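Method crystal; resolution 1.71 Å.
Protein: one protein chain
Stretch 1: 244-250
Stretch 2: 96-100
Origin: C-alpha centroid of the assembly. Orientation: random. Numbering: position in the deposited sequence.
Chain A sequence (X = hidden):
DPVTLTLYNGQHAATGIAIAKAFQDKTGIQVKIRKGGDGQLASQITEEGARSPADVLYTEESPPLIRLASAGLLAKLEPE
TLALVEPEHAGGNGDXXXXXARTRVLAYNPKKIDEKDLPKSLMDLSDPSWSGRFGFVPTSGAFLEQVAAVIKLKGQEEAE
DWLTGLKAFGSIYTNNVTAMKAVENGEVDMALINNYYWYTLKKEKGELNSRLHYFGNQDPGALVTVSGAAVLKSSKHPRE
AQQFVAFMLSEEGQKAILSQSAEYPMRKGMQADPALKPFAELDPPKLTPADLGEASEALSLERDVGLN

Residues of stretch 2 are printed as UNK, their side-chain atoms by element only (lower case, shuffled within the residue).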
ATOM      1  N   PHE A 244       8.198 -16.804 -10.421  1.00  9.31           N
ATOM      2  CA  PHE A 244       7.612 -15.491 -10.654  1.00  8.52           C
ATOM      3  C   PHE A 244       7.823 -14.564  -9.460  1.00 10.58           C
ATOM      4  O   PHE A 244       8.228 -13.408  -9.628  1.00  8.86           O
ATOM      5  CB  PHE A 244       6.125 -15.626 -10.975  1.00  7.77           C
ATOM      6  CG  PHE A 244       5.482 -14.332 -11.335  1.00 10.35           C
ATOM      7  CD1 PHE A 244       4.958 -13.492 -10.348  1.00 11.44           C
ATOM      8  CD2 PHE A 244       5.436 -13.914 -12.658  1.00 11.97           C
ATOM      9  CE1 PHE A 244       4.386 -12.271 -10.686  1.00  8.53           C
ATOM     10  CE2 PHE A 244       4.862 -12.700 -13.000  1.00 15.81           C
ATOM     11  CZ  PHE A 244       4.330 -11.882 -12.014  1.00 13.02           C
ATOM     12  N   VAL A 245       7.532 -15.043  -8.247  1.00  8.86           N
ATOM     13  CA  VAL A 245       7.676 -14.177  -7.075  1.00  6.85           C
ATOM     14  C   VAL A 245       9.142 -13.820  -6.863  1.00  8.66           C
ATOM     15  O   VAL A 245       9.476 -12.671  -6.552  1.00  8.54           O
ATOM     16  CB  VAL A 245       7.059 -14.824  -5.820  1.00  6.52           C
ATOM     17  CG1 VAL A 245       7.372 -13.980  -4.600  1.00  7.53           C
ATOM     18  CG2 VAL A 245       5.552 -14.916  -5.979  1.00  5.48           C
ATOM     19  N   ALA A 246      10.044 -14.779  -7.090  1.00  9.97           N
ATOM     20  CA  ALA A 246      11.469 -14.473  -7.027  1.00  9.80           C
ATOM     21  C   ALA A 246      11.851 -13.400  -8.044  1.00  9.81           C
ATOM     22  O   ALA A 246      12.662 -12.512  -7.746  1.00 12.64           O
ATOM     23  CB  ALA A 246      12.281 -15.752  -7.240  1.00 12.47           C
ATOM     24  N   PHE A 247      11.267 -13.452  -9.242  1.00  9.44           N
ATOM     25  CA  PHE A 247      11.599 -12.461 -10.259  1.00 11.29           C
ATOM     26  C   PHE A 247      11.078 -11.078  -9.876  1.00 12.76           C
ATOM     27  O   PHE A 247      11.691 -10.064 -10.236  1.00 11.74           O
ATOM     28  CB  PHE A 247      11.060 -12.914 -11.618  1.00 15.48           C
ATOM     29  CG  PHE A 247      11.297 -11.937 -12.722  1.00 15.82           C
ATOM     30  CD1 PHE A 247      12.532 -11.869 -13.349  1.00 17.82           C
ATOM     31  CD2 PHE A 247      10.287 -11.084 -13.135  1.00 11.73           C
ATOM     32  CE1 PHE A 247      12.754 -10.959 -14.360  1.00 19.01           C
ATOM     33  CE2 PHE A 247      10.502 -10.175 -14.151  1.00 19.26           C
ATOM     34  CZ  PHE A 247      11.745 -10.122 -14.769  1.00 21.04           C
ATOM     35  N   MET A 248       9.989 -11.011  -9.110  1.00 11.34           N
ATOM     36  CA  MET A 248       9.499  -9.710  -8.663  1.00  7.54           C
ATOM     37  C   MET A 248      10.523  -8.995  -7.797  1.00 10.42           C
ATOM     38  O   MET A 248      10.504  -7.763  -7.714  1.00 12.18           O
ATOM     39  CB  MET A 248       8.186  -9.876  -7.894  1.00  7.23           C
ATOM     40  CG  MET A 248       7.080 -10.529  -8.703  1.00 10.25           C
ATOM     41  SD  MET A 248       5.596 -10.671  -7.676  1.00  9.00           S
ATOM     42  CE  MET A 248       5.035  -8.964  -7.734  1.00 11.02           C
ATOM     43  N   LEU A 249      11.400  -9.747  -7.133  1.00 10.66           N
ATOM     44  CA  LEU A 249      12.424  -9.207  -6.249  1.00  8.78           C
ATOM     45  C   LEU A 249      13.814  -9.266  -6.870  1.00 13.70           C
ATOM     46  O   LEU A 249      14.800  -8.980  -6.181  1.00 14.51           O
ATOM     47  CB  LEU A 249      12.422  -9.949  -4.919  1.00 11.94           C
ATOM     48  CG  LEU A 249      11.229  -9.531  -4.070  1.00 12.79           C
ATOM     49  CD1 LEU A 249      10.936 -10.613  -3.054  1.00 11.84           C
ATOM     50  CD2 LEU A 249      11.516  -8.190  -3.397  1.00  9.48           C
ATOM     51  N   SER A 250      13.915  -9.653  -8.135  1.00 13.08           N
ATOM     52  CA  SER A 250      15.175  -9.468  -8.845  1.00 16.99           C
ATOM     53  C   SER A 250      15.391  -7.988  -9.158  1.00 14.77           C
ATOM     54  O   SER A 250      14.466  -7.173  -9.118  1.00 11.83           O
ATOM     55  CB  SER A 250      15.195 -10.283 -10.140  1.00 13.95           C
ATOM     56  OG  SER A 250      14.283  -9.769 -11.096  1.00 12.37           O
ATOM     57  N   UNK A  96       4.443 -15.142   2.489  1.00  7.74           N
ATOM     58  CA  UNK A  96       4.252 -14.014   1.591  1.00  6.77           C
ATOM     59  C   UNK A  96       5.455 -13.111   1.779  1.00  4.25           C
ATOM     60  O   UNK A  96       6.189 -13.237   2.760  1.00  7.00           O
ATOM     61  c   UNK A  96       3.145 -10.041   5.680  1.00  9.75           C
ATOM     62  c   UNK A  96       3.217 -11.366   3.597  1.00  8.89           C
ATOM     63  c   UNK A  96       2.842 -11.202   4.948  1.00 10.52           C
ATOM     64  c   UNK A  96       3.914 -10.335   2.957  1.00  8.85           C
ATOM     65  c   UNK A  96       3.820  -9.043   5.026  1.00 11.24           C
ATOM     66  n   UNK A  96       2.193 -12.344   5.335  1.00  8.29           N
ATOM     67  c   UNK A  96       4.210  -9.177   3.683  1.00 12.11           C
ATOM     68  c   UNK A  96       2.922 -13.282   1.841  1.00  7.05           C
ATOM     69  c   UNK A  96       2.767 -12.667   3.188  1.00  6.54           C
ATOM     70  c   UNK A  96       2.147 -13.217   4.271  1.00  7.14           C
ATOM     71  N   UNK A  97       5.673 -12.214   0.828  1.00  4.94           N
ATOM     72  CA  UNK A  97       6.892 -11.415   0.839  1.00  5.53           C
ATOM     73  C   UNK A  97       6.588 -10.011   0.344  1.00  5.76           C
ATOM     74  O   UNK A  97       5.815  -9.822  -0.600  1.00  5.38           O
ATOM     75  c   UNK A  97       8.010 -12.074  -0.001  1.00  7.89           C
ATOM     76  c   UNK A  97       7.675 -12.069  -1.495  1.00  5.81           C
ATOM     77  c   UNK A  97      10.544 -12.320  -0.056  1.00  9.71           C
ATOM     78  c   UNK A  97       9.351 -11.419   0.308  1.00  9.09           C
ATOM     79  N   UNK A  98       7.192  -9.026   1.000  1.00  5.53           N
ATOM     80  CA  UNK A  98       7.010  -7.646   0.582  1.00  6.58           C
ATOM     81  C   UNK A  98       7.745  -7.376  -0.718  1.00  8.08           C
ATOM     82  O   UNK A  98       8.817  -7.929  -0.976  1.00  9.67           O
ATOM     83  N   UNK A  99       7.139  -6.538  -1.556  1.00  5.95           N
ATOM     84  CA  UNK A  99       7.669  -6.198  -2.873  1.00  5.78           C
ATOM     85  C   UNK A  99       8.104  -4.743  -2.933  1.00  7.79           C
ATOM     86  O   UNK A  99       9.208  -4.438  -3.385  1.00  8.15           O
ATOM     87  c   UNK A  99       6.646  -6.511  -3.986  1.00  7.21           C
ATOM     88  c   UNK A  99       6.192  -7.975  -3.924  1.00  6.65           C
ATOM     89  c   UNK A  99       7.229  -6.182  -5.343  1.00 10.05           C
ATOM     90  c   UNK A  99       7.335  -8.980  -3.997  1.00  8.01           C
ATOM     91  N   UNK A 100       7.228  -3.825  -2.515  1.00  7.54           N
ATOM     92  CA  UNK A 100       7.575  -2.415  -2.385  1.00  4.78           C
ATOM     93  C   UNK A 100       6.998  -1.893  -1.082  1.00  7.34           C
ATOM     94  O   UNK A 100       6.112  -2.503  -0.487  1.00  5.76           O
ATOM     95  c   UNK A 100       7.034  -1.543  -3.527  1.00  9.29           C
ATOM     96  c   UNK A 100       7.520  -2.039  -4.907  1.00 12.49           C
ATOM     97  o   UNK A 100       5.602  -1.528  -3.478  1.00  9.56           O
TER

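Position 96 carries ten side-chain atoms, nine carbons and one nitrogen: a single carbon leads into a fused five- and six-membered ring system with the nitrogen in the smaller ring. That bicycle is an indole, so the residue is Trp96. Its CA-to-CB bond points away from the helical stretch, and its nearest approach is 7.9 Å, from CB of Trp96 to CG1 of Val245, so this buried ring takes no part in the contact.

At position 97 there are four carbons and no heteroatom, forked at the first carbon, with one arm of one carbon and the other of two. The CA-to-CB bond points toward stretch 1, where the side chain meets Val245 and Leu249. A fork at CB with unequal, purely carbon arms identifies Ile97. CG2 of Ile97 lies 3.7 Å from CG1 of Val245 and 3.9 Å from CD1 of Leu249, and CD1 of Ile97 comes within 3.5 Å of CD1 of Leu249.

Position 98 has no side-chain atoms, only backbone, and is therefore Gly98. It still takes part through its carbonyl: O of Gly98 lies 3.6 Å from CD2 of Leu249. A methyl group offers that oxygen no hydrogen bond, and the atom is buried without a polar partner anywhere in the model.

Position 99 again shows four carbons forked at the first, one arm two carbons long, and touches Met248 and Leu249; it is Ile99. Its CA-to-CB bond runs sideways, but with chi1 and chi2 both in the m well the end of the chain comes nearer to stretch 1. There CD1 of Ile99 lies 3.9 Å from CG of Leu249 and 4.1 Å from CB of Met248.

Position 100 has one carbon bearing an oxygen and a second carbon, the branched hydroxyl side chain of Thr100. Its nearest approach to stretch 1 is 7.0 Å, from CG2 of Thr100 to O of Met248, and its OG1 is hydrogen-bonded elsewhere in the structure.

The contact is thus an apolar packing of the strand against a helical segment and the loop residue Leu249, burying 255 Å² in all, with no hydrogen bond between the two stretches. Leu249 is its hub, touching Ile97, Gly98 and Ile99, and Val245 and Met248 extend the surface. Just beyond the leucine the chain is tied back on itself: OG of Ser250 donates to O of Phe247 at 2.7 Å, and N of Ser250 binds the same oxygen, O of Phe247, at 3.1 Å.

Stretch 2 96-100: WIGIT
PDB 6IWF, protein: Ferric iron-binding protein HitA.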